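Local coordinates for putative uncharacterized protein (PDB 2RBK) that probably acts as a magnesium-dependent phosphatase of the haloacid dehalogenase superfamily, seen here with a vanadium oxide group in its active site, at residues A[10-15]-A[209-214]; A[226-231]-A[244-249]; A[41-46]-A[65-70]; A[5-10]-A[37-42]. One frame throughout, in Å; residues are numbered along the deposited sequence.

Contact 1 (A[10-15]-A[209-214]); sequences DGTLVS and FGDGGN. With MG (magnesium ion), chain B; VN4 (oxido(dioxo)vanadium), chain C.
Asp10 and Asp211 meet around a magnesium ion at the C-terminal end of the central sheet, where the DxDx(T/V) loop of the haloacid dehalogenase fold faces the loop that follows strand 206-210. The two residues share no hydrogen bond; the metal joins them. Asp10 gives its backbone O and Asp211 its OD1, each 2.1 Å from the magnesium ion. Asp10 O and Asp211 OD1, two acceptors that would otherwise repel, are thereby held 2.9 Å apart. Asp211 reaches the ion by setting CG between its own backbone N and carbonyl carbon, chi1 73°. OD2 is left off the metal, where it accepts a hydrogen bond from a water that is itself a ligand of the ion. Asp211 OD2 also lies 3.5 Å from Gly11 CA, on the side where any larger residue would put its CB, and the positive phi of Gly11 favours glycine as well.

Thr12 lies obliquely across Asp211. With OG1 anti to its carbonyl carbon, chi1 -62°, the Thr12 hydroxyl OG1 sits 3.3 Å from Asp211 OD1 and hydrogen-bonds to Asp8 OD1, a further magnesium ligand, while CG2 packs on Phe209 O and CB. The carboxylate of Asp10 turns from the metal to a salt bridge with Arg45.

Asn214 works at the far end of segment 209-214. Its OD1 accepts from the second metal-bound water, and Asn214 ND2 donates to O3 of the vanadium group at 2.9 Å, with an N-H...O angle of 164°.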
loop_
_atom_site.group_PDB
_atom_site.type_symbol
_atom_site.label_atom_id
_atom_site.label_comp_id
_atom_site.label_asym_id
_atom_site.label_seq_id
_atom_site.Cartn_x
_atom_site.Cartn_y
_atom_site.Cartn_z
ATOM N N ASP A 10 -6.642 -1.404 -0.692
ATOM C CA ASP A 10 -7.759 -0.938 0.152
ATOM C C ASP A 10 -8.388 0.331 -0.412
ATOM O O ASP A 10 -7.743 1.346 -0.594
ATOM C CB ASP A 10 -7.256 -0.740 1.557
ATOM C CG ASP A 10 -6.754 -2.031 2.135
ATOM O OD1 ASP A 10 -7.602 -2.910 2.384
ATOM O OD2 ASP A 10 -5.513 -2.190 2.267
ATOM N N GLY A 11 -9.666 0.284 -0.725
ATOM C CA GLY A 11 -10.413 1.355 -1.330
ATOM C C GLY A 11 -10.262 1.432 -2.826
ATOM O O GLY A 11 -10.847 2.331 -3.445
ATOM N N THR A 12 -9.520 0.514 -3.434
ATOM C CA THR A 12 -9.239 0.537 -4.883
ATOM C C THR A 12 -9.669 -0.791 -5.504
ATOM O O THR A 12 -10.532 -0.796 -6.399
ATOM C CB THR A 12 -7.752 0.871 -5.094
ATOM O OG1 THR A 12 -7.492 2.171 -4.570
ATOM C CG2 THR A 12 -7.427 0.851 -6.610
ATOM N N LEU A 13 -9.120 -1.897 -5.021
ATOM C CA LEU A 13 -9.627 -3.230 -5.340
ATOM C C LEU A 13 -10.682 -3.699 -4.344
ATOM O O LEU A 13 -11.686 -4.224 -4.766
ATOM C CB LEU A 13 -8.477 -4.274 -5.371
ATOM C CG LEU A 13 -7.484 -4.068 -6.507
ATOM C CD1 LEU A 13 -6.306 -5.044 -6.295
ATOM C CD2 LEU A 13 -8.113 -4.288 -7.857
ATOM N N VAL A 14 -10.431 -3.538 -3.057
ATOM C CA VAL A 14 -11.299 -4.031 -1.977
ATOM C C VAL A 14 -12.038 -2.875 -1.355
ATOM O O VAL A 14 -11.441 -1.919 -0.868
ATOM C CB VAL A 14 -10.459 -4.786 -0.918
ATOM C CG1 VAL A 14 -11.393 -5.278 0.242
ATOM C CG2 VAL A 14 -9.728 -5.933 -1.484
ATOM N N SER A 15 -13.382 -2.972 -1.358
ATOM C CA SER A 15 -14.226 -1.957 -0.792
ATOM C C SER A 15 -14.106 -1.859 0.714
ATOM O O SER A 15 -14.200 -2.884 1.392
ATOM C CB SER A 15 -15.660 -2.308 -1.154
ATOM O OG SER A 15 -16.563 -1.453 -0.464
ATOM N N PHE A 209 -3.713 2.975 -10.133
ATOM C CA PHE A 209 -5.041 3.119 -9.595
ATOM C C PHE A 209 -4.952 3.267 -8.091
ATOM O O PHE A 209 -4.348 2.404 -7.445
ATOM C CB PHE A 209 -5.915 1.910 -9.919
ATOM C CG PHE A 209 -6.069 1.577 -11.387
ATOM C CD1 PHE A 209 -5.056 0.937 -12.083
ATOM C CD2 PHE A 209 -7.236 1.867 -12.067
ATOM C CE1 PHE A 209 -5.203 0.592 -13.399
ATOM C CE2 PHE A 209 -7.379 1.538 -13.408
ATOM C CZ PHE A 209 -6.369 0.887 -14.085
ATOM N N GLY A 210 -5.596 4.294 -7.530
ATOM C CA GLY A 210 -5.539 4.468 -6.080
ATOM C C GLY A 210 -6.619 5.357 -5.566
ATOM O O GLY A 210 -7.338 6.045 -6.301
ATOM N N ASP A 211 -6.739 5.341 -4.227
ATOM C CA ASP A 211 -7.737 6.100 -3.521
ATOM C C ASP A 211 -7.162 6.947 -2.398
ATOM O O ASP A 211 -7.983 7.656 -1.799
ATOM C CB ASP A 211 -8.830 5.210 -2.863
ATOM C CG ASP A 211 -8.294 4.478 -1.658
ATOM O OD1 ASP A 211 -7.172 3.932 -1.789
ATOM O OD2 ASP A 211 -8.961 4.490 -0.585
ATOM N N GLY A 212 -5.887 6.870 -2.084
ATOM C CA GLY A 212 -5.375 7.416 -0.812
ATOM C C GLY A 212 -4.147 8.259 -0.982
ATOM O O GLY A 212 -3.501 8.271 -2.036
ATOM N N GLY A 213 -3.799 8.973 0.107
ATOM C CA GLY A 213 -2.634 9.813 0.060
ATOM C C GLY A 213 -1.349 9.060 -0.263
ATOM O O GLY A 213 -0.495 9.663 -0.943
ATOM N N ASN A 214 -1.214 7.818 0.143
ATOM C CA ASN A 214 -0.013 7.062 -0.152
ATOM C C ASN A 214 0.046 6.550 -1.602
ATOM O O ASN A 214 1.005 5.892 -1.963
ATOM C CB ASN A 214 0.203 5.894 0.813
ATOM C CG ASN A 214 -0.779 4.731 0.667
ATOM O OD1 ASN A 214 -1.921 5.006 0.261
ATOM N ND2 ASN A 214 -0.416 3.509 1.053
HETATM MG MG MG B . -6.102 2.642 -0.583
HETATM V V VN4 C . -3.487 0.341 0.052
HETATM O O1 VN4 C . -3.671 -1.269 -0.326
HETATM O O2 VN4 C . -4.886 1.337 0.437
HETATM O O3 VN4 C . -1.949 1.081 0.729
HETATM O O HOH W 1 -6.992 3.524 1.078
HETATM O O HOH W 2 -4.513 4.000 -0.707
HETATM O O HOH W 3 -3.396 -0.521 1.992
#

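Contact 2 (A[226-231]-A[244-249]); sequences VAMGQA and APIDED
Gln230 reaches from the type I beta turn 228-231, just beyond strand 224-227, to Ile246 in the loop that leads into helix 250-258. The residue has two conformers, and the contacts told here belong to one of them. From CB the chain starts with CG between the backbone N and the carbonyl carbon (chi1 69°), and a second bend at chi2 brings the amide to the opposing loop. Gln230 CD then lies 4.0 Å from Ile246 CG2. At the tip the two branches part: OE1 accepts the Ile246 N-H at 3.0 Å, with the donor tilted 29° from the carbonyl plane, and also sits 3.4 Å from Pro245 CA. NE2 passes Ile246 CG2 and probably donates to Gly11 O in the loop of the magnesium site.

Beside it, Met228, bent at chi2 and chi3, brings CE to 3.7 Å from Ile246 CA. Between these side chains the backbones close up: Gly229 CA is 3.7 Å from Pro245 N, and a CB on Gly229 would clash with Pro245 and Ala244. The bond from Gly229 N to Ala244 O is weak.

In this conformer a single primary amide, using its acceptor on one loop and its donor on another, would link the 244-249 loop to the metal-site loop without a charged group.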
loop_
_atom_site.group_PDB
_atom_site.type_symbol
_atom_site.label_atom_id
_atom_site.label_comp_id
_atom_site.label_asym_id
_atom_site.label_seq_id
_atom_site.Cartn_x
_atom_site.Cartn_y
_atom_site.Cartn_z
ATOM N N VAL A 226 -5.156 6.880 -12.213
ATOM C CA VAL A 226 -6.580 6.837 -12.025
ATOM C C VAL A 226 -6.921 6.900 -10.532
ATOM O O VAL A 226 -6.496 6.040 -9.766
ATOM C CB VAL A 226 -7.166 5.523 -12.623
ATOM C CG1 VAL A 226 -8.654 5.424 -12.295
ATOM C CG2 VAL A 226 -6.884 5.458 -14.096
ATOM N N ALA A 227 -7.728 7.894 -10.154
ATOM C CA ALA A 227 -8.234 8.010 -8.773
ATOM C C ALA A 227 -9.629 7.484 -8.683
ATOM O O ALA A 227 -10.475 7.711 -9.540
ATOM C CB ALA A 227 -8.251 9.476 -8.314
ATOM N N MET A 228 -9.908 6.764 -7.598
ATOM C CA MET A 228 -11.239 6.275 -7.324
ATOM C C MET A 228 -12.174 7.432 -7.021
ATOM O O MET A 228 -11.794 8.452 -6.473
ATOM C CB MET A 228 -11.198 5.271 -6.156
ATOM C CG MET A 228 -10.302 4.080 -6.361
ATOM S SD MET A 228 -10.508 3.231 -7.942
ATOM C CE MET A 228 -12.072 2.447 -7.704
ATOM N N GLY A 229 -13.472 7.254 -7.323
ATOM C CA GLY A 229 -14.423 8.339 -7.230
ATOM C C GLY A 229 -14.579 8.920 -5.838
ATOM O O GLY A 229 -14.960 10.082 -5.701
ATOM N N GLN A 230 -14.394 8.112 -4.802
ATOM C CA GLN A 230 -14.544 8.566 -3.405
ATOM C C GLN A 230 -13.276 9.125 -2.781
ATOM O O GLN A 230 -13.284 9.477 -1.597
ATOM C CB GLN A 230 -15.094 7.387 -2.594
ATOM C CG GLN A 230 -14.222 6.196 -2.342
ATOM C CD GLN A 230 -13.723 5.157 -3.294
ATOM O OE1 GLN A 230 -14.355 5.053 -4.355
ATOM N NE2 GLN A 230 -12.678 4.369 -2.700
ATOM N N ALA A 231 -12.195 9.163 -3.535
ATOM C CA ALA A 231 -10.960 9.685 -2.987
ATOM C C ALA A 231 -11.095 11.163 -2.618
ATOM O O ALA A 231 -11.907 11.899 -3.176
ATOM C CB ALA A 231 -9.891 9.518 -4.042
ATOM N N ALA A 244 -15.444 6.285 -11.406
ATOM C CA ALA A 244 -16.570 6.163 -10.516
ATOM C C ALA A 244 -16.111 5.658 -9.149
ATOM O O ALA A 244 -14.996 5.104 -9.007
ATOM C CB ALA A 244 -17.571 5.200 -11.112
ATOM N N PRO A 245 -16.961 5.752 -8.140
ATOM C CA PRO A 245 -16.690 5.075 -6.886
ATOM C C PRO A 245 -16.434 3.593 -7.038
ATOM O O PRO A 245 -16.949 2.948 -7.971
ATOM C CB PRO A 245 -17.960 5.344 -6.027
ATOM C CG PRO A 245 -18.465 6.655 -6.612
ATOM C CD PRO A 245 -18.220 6.530 -8.097
ATOM N N ILE A 246 -15.693 3.035 -6.082
ATOM C CA ILE A 246 -15.310 1.627 -6.162
ATOM C C ILE A 246 -16.504 0.724 -6.353
ATOM O O ILE A 246 -16.475 -0.203 -7.167
ATOM C CB ILE A 246 -14.471 1.234 -4.921
ATOM C CG1 ILE A 246 -14.006 -0.223 -5.073
ATOM C CG2 ILE A 246 -15.149 1.473 -3.593
ATOM C CD1 ILE A 246 -12.983 -0.632 -4.088
ATOM N N ASP A 247 -17.607 0.933 -5.628
ATOM C CA ASP A 247 -18.784 0.050 -5.676
ATOM C C ASP A 247 -19.768 0.462 -6.759
ATOM O O ASP A 247 -20.892 -0.061 -6.797
ATOM C CB ASP A 247 -19.390 -0.105 -4.260
ATOM C CG ASP A 247 -18.569 -1.083 -3.433
ATOM O OD1 ASP A 247 -18.058 -2.124 -3.910
ATOM O OD2 ASP A 247 -18.462 -0.876 -2.208
ATOM N N GLU A 248 -19.387 1.356 -7.661
ATOM C CA GLU A 248 -20.100 1.671 -8.877
ATOM C C GLU A 248 -19.201 1.379 -10.099
ATOM O O GLU A 248 -19.138 2.129 -11.071
ATOM C CB GLU A 248 -20.548 3.126 -8.863
ATOM C CG GLU A 248 -21.514 3.452 -7.743
ATOM C CD GLU A 248 -21.897 4.895 -7.612
ATOM O OE1 GLU A 248 -21.600 5.718 -8.490
ATOM O OE2 GLU A 248 -22.408 5.279 -6.570
ATOM N N ASP A 249 -18.507 0.247 -9.991
ATOM C CA ASP A 249 -17.735 -0.302 -11.129
ATOM C C ASP A 249 -16.571 0.631 -11.502
ATOM O O ASP A 249 -16.172 0.653 -12.663
ATOM C CB ASP A 249 -18.622 -0.565 -12.332
ATOM C CG ASP A 249 -19.821 -1.422 -12.001
ATOM O OD1 ASP A 249 -19.619 -2.604 -11.753
ATOM O OD2 ASP A 249 -20.975 -0.942 -11.868
#

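Contact 3 (A[41-46]-A[65-70]); sequences IATGRP and YITMNG. With VN4 (oxido(dioxo)vanadium), chain C.
Ile41 and Tyr65 lie side by side and point the same way, with Ile41 CB 3.8 Å from Tyr65 CD2 and Ile41 CG1 3.9 Å from Tyr65 CE2. On the other face of the sheet Ala42 CB touches Ile66 CD1. This is the neighbouring pair of parallel strands in a beta-alpha-beta unit, and it is stitched by Ile66 N to Ile41 O and Thr43 N to Ile66 O. Past the strands Pro46 CB rests on Met68 CG at 3.8 Å.

The polar edge begins where the strands end. Asn69 N donates to Thr43 O at 2.9 Å, whereas Met68 N hydrogen-bonds to Arg45 O from above the carbonyl plane. Thr43 holds OG1 anti to its backbone N (chi1 -177°); the hydroxyl accepts from Arg45 N in an ST turn, and Thr43 OG1 donates to O1 of the vanadium group at 2.8 Å. An alanine here would probably leave O1 without that donor and the Arg45 N-H without its acceptor, freeing the turn to shift. Gly44 N donates to O3 of the same group.

The loop after strand 38-42 enters the ligand pocket, while Ile66 packs on helix 188-199 and Tyr65 meets Phe74 of strand 72-75.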
loop_
_atom_site.group_PDB
_atom_site.type_symbol
_atom_site.label_atom_id
_atom_site.label_comp_id
_atom_site.label_asym_id
_atom_site.label_seq_id
_atom_site.Cartn_x
_atom_site.Cartn_y
_atom_site.Cartn_z
ATOM N N ILE A 41 0.068 -5.544 -7.767
ATOM C CA ILE A 41 -0.423 -4.959 -6.524
ATOM C C ILE A 41 0.546 -3.930 -6.029
ATOM O O ILE A 41 1.762 -4.164 -6.113
ATOM C CB ILE A 41 -0.631 -6.089 -5.495
ATOM C CG1 ILE A 41 -1.690 -7.091 -5.993
ATOM C CG2 ILE A 41 -0.954 -5.551 -4.110
ATOM C CD1 ILE A 41 -3.042 -6.483 -6.239
ATOM N N ALA A 42 0.059 -2.790 -5.542
ATOM C CA ALA A 42 0.914 -1.737 -4.986
ATOM C C ALA A 42 0.234 -1.279 -3.712
ATOM O O ALA A 42 -0.686 -0.457 -3.748
ATOM C CB ALA A 42 1.158 -0.631 -5.979
ATOM N N THR A 43 0.721 -1.790 -2.556
ATOM C CA THR A 43 0.046 -1.623 -1.282
ATOM C C THR A 43 1.006 -1.216 -0.182
ATOM O O THR A 43 2.181 -1.553 -0.166
ATOM C CB THR A 43 -0.712 -2.925 -0.936
ATOM O OG1 THR A 43 -1.448 -2.780 0.276
ATOM C CG2 THR A 43 0.230 -4.110 -0.739
ATOM N N GLY A 44 0.437 -0.496 0.816
ATOM C CA GLY A 44 1.062 -0.296 2.071
ATOM C C GLY A 44 1.088 -1.515 2.937
ATOM O O GLY A 44 1.869 -1.642 3.897
ATOM N N ARG A 45 0.213 -2.501 2.703
ATOM C CA ARG A 45 0.229 -3.690 3.514
ATOM C C ARG A 45 1.498 -4.487 3.290
ATOM O O ARG A 45 1.948 -4.640 2.149
ATOM C CB ARG A 45 -0.948 -4.595 3.161
ATOM C CG ARG A 45 -2.308 -4.110 3.490
ATOM C CD ARG A 45 -3.399 -5.087 3.119
ATOM N NE ARG A 45 -4.732 -4.596 3.469
ATOM C CZ ARG A 45 -5.594 -5.206 4.271
ATOM N NH1 ARG A 45 -5.313 -6.368 4.871
ATOM N NH2 ARG A 45 -6.763 -4.608 4.463
ATOM N N PRO A 46 2.067 -5.075 4.352
ATOM C CA PRO A 46 3.020 -6.173 4.184
ATOM C C PRO A 46 2.315 -7.424 3.692
ATOM O O PRO A 46 1.127 -7.635 3.994
ATOM C CB PRO A 46 3.631 -6.372 5.544
ATOM C CG PRO A 46 2.627 -5.821 6.459
ATOM C CD PRO A 46 1.863 -4.732 5.781
ATOM N N TYR A 65 4.157 -8.027 -6.870
ATOM C CA TYR A 65 3.750 -7.287 -5.724
ATOM C C TYR A 65 4.748 -6.203 -5.327
ATOM O O TYR A 65 5.943 -6.481 -5.170
ATOM C CB TYR A 65 3.580 -8.202 -4.482
ATOM C CG TYR A 65 2.444 -9.191 -4.590
ATOM C CD1 TYR A 65 2.570 -10.363 -5.321
ATOM C CD2 TYR A 65 1.235 -8.968 -3.936
ATOM C CE1 TYR A 65 1.538 -11.267 -5.426
ATOM C CE2 TYR A 65 0.189 -9.858 -4.028
ATOM C CZ TYR A 65 0.358 -11.010 -4.768
ATOM O OH TYR A 65 -0.696 -11.893 -4.861
ATOM N N ILE A 66 4.197 -5.029 -5.086
ATOM C CA ILE A 66 4.830 -3.943 -4.393
ATOM C C ILE A 66 4.143 -3.871 -3.044
ATOM O O ILE A 66 2.941 -3.596 -2.986
ATOM C CB ILE A 66 4.657 -2.608 -5.194
ATOM C CG1 ILE A 66 5.385 -2.668 -6.525
ATOM C CG2 ILE A 66 5.038 -1.407 -4.329
ATOM C CD1 ILE A 66 4.770 -1.689 -7.514
ATOM N N THR A 67 4.873 -4.173 -1.971
ATOM C CA THR A 67 4.304 -4.168 -0.617
ATOM C C THR A 67 5.073 -3.196 0.235
ATOM O O THR A 67 6.136 -2.690 -0.136
ATOM C CB THR A 67 4.318 -5.598 -0.006
ATOM O OG1 THR A 67 5.653 -5.964 0.374
ATOM C CG2 THR A 67 3.706 -6.612 -0.927
ATOM N N MET A 68 4.495 -2.907 1.410
ATOM C CA MET A 68 5.118 -1.960 2.332
ATOM C C MET A 68 5.524 -0.658 1.591
ATOM O O MET A 68 6.621 -0.115 1.775
ATOM C CB MET A 68 6.303 -2.569 3.090
ATOM C CG MET A 68 5.858 -3.699 3.956
ATOM S SD MET A 68 7.034 -4.210 5.186
ATOM C CE MET A 68 7.515 -5.846 4.607
ATOM N N ASN A 69 4.612 -0.167 0.765
ATOM C CA ASN A 69 4.806 1.144 0.121
ATOM C C ASN A 69 6.055 1.199 -0.725
ATOM O O ASN A 69 6.646 2.252 -0.896
ATOM C CB ASN A 69 4.824 2.296 1.148
ATOM C CG ASN A 69 3.480 2.496 1.766
ATOM O OD1 ASN A 69 2.582 3.012 1.107
ATOM N ND2 ASN A 69 3.284 2.018 2.991
ATOM N N GLY A 70 6.458 0.063 -1.326
ATOM C CA GLY A 70 7.665 0.005 -2.137
ATOM C C GLY A 70 8.876 -0.514 -1.464
ATOM O O GLY A 70 9.888 -0.797 -2.152
HETATM V V VN4 C . -3.487 0.341 0.052
HETATM O O1 VN4 C . -3.671 -1.269 -0.326
HETATM O O2 VN4 C . -4.886 1.337 0.437
HETATM O O3 VN4 C . -1.949 1.081 0.729
HETATM O O HOH W 3 -3.396 -0.521 1.992
#

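Contact 4 (A[5-10]-A[37-42]); sequences LFFDID and LKIFIA. With MG (magnesium ion), chain B; VN4 (oxido(dioxo)vanadium), chain C.
Phe6 and Phe40 both set CG anti to the carbonyl carbon (chi1 -64° in Phe6), which lays their rings side by side on one face of the sheet. The planes are close to parallel, 22° apart, but the Phe6 and Phe40 rings are offset, with centroids 5.1 Å apart and little overlap; Phe40 CD1 lies over one face of the Phe6 ring, 3.6 Å from Phe6 CE2. On the other face Phe7 CE1 meets Ile39 CG2 at 4.0 Å, and Leu5 CD2 crosses to Leu37 CD1.

These are the two parallel strands of a beta-alpha-beta unit in the Rossmann-like core of the haloacid dehalogenase fold, connected by helix 23-34. Three of the four backbone bonds are nearly in line with the acceptor carbonyl, but Ala42 N approaches Phe7 O from above its plane. Helix 188-199 packs on Phe6, and an alanine at this position would probably leave a gap beside the Phe40 ring, under that helix.

Beyond the strand, with CG anti to the backbone N (chi1 177°), the Asp8 carboxylate faces both metals: OD1 binds the magnesium ion at 2.1 Å and also takes the Thr12 hydroxyl, and OD2 lies 2.0 Å from the vanadium. Ile9 CG1 packs 3.8 Å from Ile41 CG2 while Ile9 N donates to O1 of the vanadium group.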
loop_
_atom_site.group_PDB
_atom_site.type_symbol
_atom_site.label_atom_id
_atom_site.label_comp_id
_atom_site.label_asym_id
_atom_site.label_seq_id
_atom_site.Cartn_x
_atom_site.Cartn_y
_atom_site.Cartn_z
ATOM N N LEU A 5 -0.304 -2.512 -15.156
ATOM C CA LEU A 5 -1.327 -1.921 -14.273
ATOM C C LEU A 5 -0.873 -2.082 -12.837
ATOM O O LEU A 5 -0.451 -3.179 -12.437
ATOM C CB LEU A 5 -2.638 -2.652 -14.439
ATOM C CG LEU A 5 -3.187 -2.806 -15.880
ATOM C CD1 LEU A 5 -4.497 -3.540 -15.850
ATOM C CD2 LEU A 5 -3.305 -1.453 -16.571
ATOM N N PHE A 6 -0.986 -1.027 -12.036
ATOM C CA PHE A 6 -0.615 -1.029 -10.651
ATOM C C PHE A 6 -1.818 -0.649 -9.796
ATOM O O PHE A 6 -2.303 0.470 -9.911
ATOM C CB PHE A 6 0.519 -0.026 -10.376
ATOM C CG PHE A 6 1.772 -0.422 -11.114
ATOM C CD1 PHE A 6 2.077 0.018 -12.393
ATOM C CD2 PHE A 6 2.676 -1.298 -10.495
ATOM C CE1 PHE A 6 3.212 -0.399 -13.038
ATOM C CE2 PHE A 6 3.819 -1.725 -11.148
ATOM C CZ PHE A 6 4.089 -1.249 -12.415
ATOM N N PHE A 7 -2.271 -1.584 -8.975
ATOM C CA PHE A 7 -3.486 -1.398 -8.171
ATOM C C PHE A 7 -3.152 -1.327 -6.684
ATOM O O PHE A 7 -2.637 -2.284 -6.107
ATOM C CB PHE A 7 -4.439 -2.547 -8.352
ATOM C CG PHE A 7 -5.011 -2.672 -9.732
ATOM C CD1 PHE A 7 -4.483 -3.535 -10.659
ATOM C CD2 PHE A 7 -6.103 -1.885 -10.126
ATOM C CE1 PHE A 7 -5.022 -3.654 -11.930
ATOM C CE2 PHE A 7 -6.620 -2.000 -11.401
ATOM C CZ PHE A 7 -6.090 -2.884 -12.305
ATOM N N ASP A 8 -3.555 -0.212 -6.048
ATOM C CA ASP A 8 -3.730 -0.232 -4.609
ATOM C C ASP A 8 -4.782 -1.262 -4.238
ATOM O O ASP A 8 -5.640 -1.615 -5.038
ATOM C CB ASP A 8 -4.168 1.154 -4.165
ATOM C CG ASP A 8 -4.457 1.288 -2.720
ATOM O OD1 ASP A 8 -5.545 1.813 -2.382
ATOM O OD2 ASP A 8 -3.595 0.877 -1.893
ATOM N N ILE A 9 -4.717 -1.754 -2.987
ATOM C CA ILE A 9 -5.721 -2.718 -2.542
ATOM C C ILE A 9 -6.883 -1.959 -1.852
ATOM O O ILE A 9 -8.010 -1.944 -2.376
ATOM C CB ILE A 9 -5.182 -3.792 -1.579
ATOM C CG1 ILE A 9 -4.052 -4.585 -2.211
ATOM C CG2 ILE A 9 -6.315 -4.662 -1.118
ATOM C CD1 ILE A 9 -3.356 -5.509 -1.210
ATOM N N ASP A 10 -6.642 -1.404 -0.692
ATOM C CA ASP A 10 -7.759 -0.938 0.152
ATOM C C ASP A 10 -8.388 0.331 -0.412
ATOM O O ASP A 10 -7.743 1.346 -0.594
ATOM C CB ASP A 10 -7.256 -0.740 1.557
ATOM C CG ASP A 10 -6.754 -2.031 2.135
ATOM O OD1 ASP A 10 -7.602 -2.910 2.384
ATOM O OD2 ASP A 10 -5.513 -2.190 2.267
ATOM N N LEU A 37 -1.926 -7.665 -20.383
ATOM C CA LEU A 37 -1.522 -6.711 -19.390
ATOM C C LEU A 37 -0.836 -7.433 -18.244
ATOM O O LEU A 37 -1.293 -8.500 -17.831
ATOM C CB LEU A 37 -2.686 -5.905 -18.816
ATOM C CG LEU A 37 -3.255 -4.764 -19.618
ATOM C CD1 LEU A 37 -2.190 -3.636 -19.746
ATOM C CD2 LEU A 37 -3.808 -5.172 -20.971
ATOM N N LYS A 38 0.222 -6.844 -17.708
ATOM C CA LYS A 38 0.786 -7.290 -16.455
ATOM C C LYS A 38 0.040 -6.541 -15.336
ATOM O O LYS A 38 -0.170 -5.341 -15.412
ATOM C CB LYS A 38 2.278 -7.054 -16.379
ATOM C CG LYS A 38 3.062 -7.718 -17.467
ATOM C CD LYS A 38 2.814 -9.143 -17.740
ATOM C CE LYS A 38 3.835 -9.683 -18.721
ATOM N NZ LYS A 38 3.511 -11.022 -19.127
ATOM N N ILE A 39 -0.344 -7.297 -14.298
ATOM C CA ILE A 39 -1.180 -6.795 -13.231
ATOM C C ILE A 39 -0.435 -6.885 -11.907
ATOM O O ILE A 39 -0.009 -7.986 -11.492
ATOM C CB ILE A 39 -2.483 -7.610 -13.154
ATOM C CG1 ILE A 39 -3.302 -7.445 -14.441
ATOM C CG2 ILE A 39 -3.255 -7.262 -11.889
ATOM C CD1 ILE A 39 -4.497 -8.333 -14.547
ATOM N N PHE A 40 -0.197 -5.751 -11.286
ATOM C CA PHE A 40 0.613 -5.669 -10.083
ATOM C C PHE A 40 -0.189 -5.056 -8.976
ATOM O O PHE A 40 -1.006 -4.136 -9.139
ATOM C CB PHE A 40 1.834 -4.793 -10.341
ATOM C CG PHE A 40 2.688 -5.343 -11.460
ATOM C CD1 PHE A 40 2.727 -4.740 -12.700
ATOM C CD2 PHE A 40 3.401 -6.513 -11.238
ATOM C CE1 PHE A 40 3.524 -5.320 -13.706
ATOM C CE2 PHE A 40 4.180 -7.086 -12.242
ATOM C CZ PHE A 40 4.210 -6.493 -13.491
ATOM N N ILE A 41 0.068 -5.544 -7.767
ATOM C CA ILE A 41 -0.423 -4.959 -6.524
ATOM C C ILE A 41 0.546 -3.930 -6.029
ATOM O O ILE A 41 1.762 -4.164 -6.113
ATOM C CB ILE A 41 -0.631 -6.089 -5.495
ATOM C CG1 ILE A 41 -1.690 -7.091 -5.993
ATOM C CG2 ILE A 41 -0.954 -5.551 -4.110
ATOM C CD1 ILE A 41 -3.042 -6.483 -6.239
ATOM N N ALA A 42 0.059 -2.790 -5.542
ATOM C CA ALA A 42 0.914 -1.737 -4.986
ATOM C C ALA A 42 0.234 -1.279 -3.712
ATOM O O ALA A 42 -0.686 -0.457 -3.748
ATOM C CB ALA A 42 1.158 -0.631 -5.979
HETATM MG MG MG B . -6.102 2.642 -0.583
HETATM V V VN4 C . -3.487 0.341 0.052
HETATM O O1 VN4 C . -3.671 -1.269 -0.326
HETATM O O2 VN4 C . -4.886 1.337 0.437
HETATM O O3 VN4 C . -1.949 1.081 0.729
HETATM O O HOH W 2 -4.513 4.000 -0.707
HETATM O O HOH W 1 -6.992 3.524 1.078
HETATM O O HOH W 3 -3.396 -0.521 1.992
#

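Overall arrangement
Contacts 1, 3 and 4 are buried, whereas contact 2 is partly buried and lies farther out, its centre about 17 Å from that of the chain. All four reach the same mainly parallel sheet. Contacts 3 and 4 share strand 38-42 and bury the larger areas through regular strand pairing and apolar side chains; contact 1 joins loops at the strand ends and depends on metal coordination, and contact 2 on an uncharged amide and a little apolar packing. Contacts 1 and 4 share Asp10 and the magnesium ion, and contacts 1, 3 and 4 all touch the vanadium group. A probable hydrogen bond between Ser15 and Asp247 links contact 1 to contact 2.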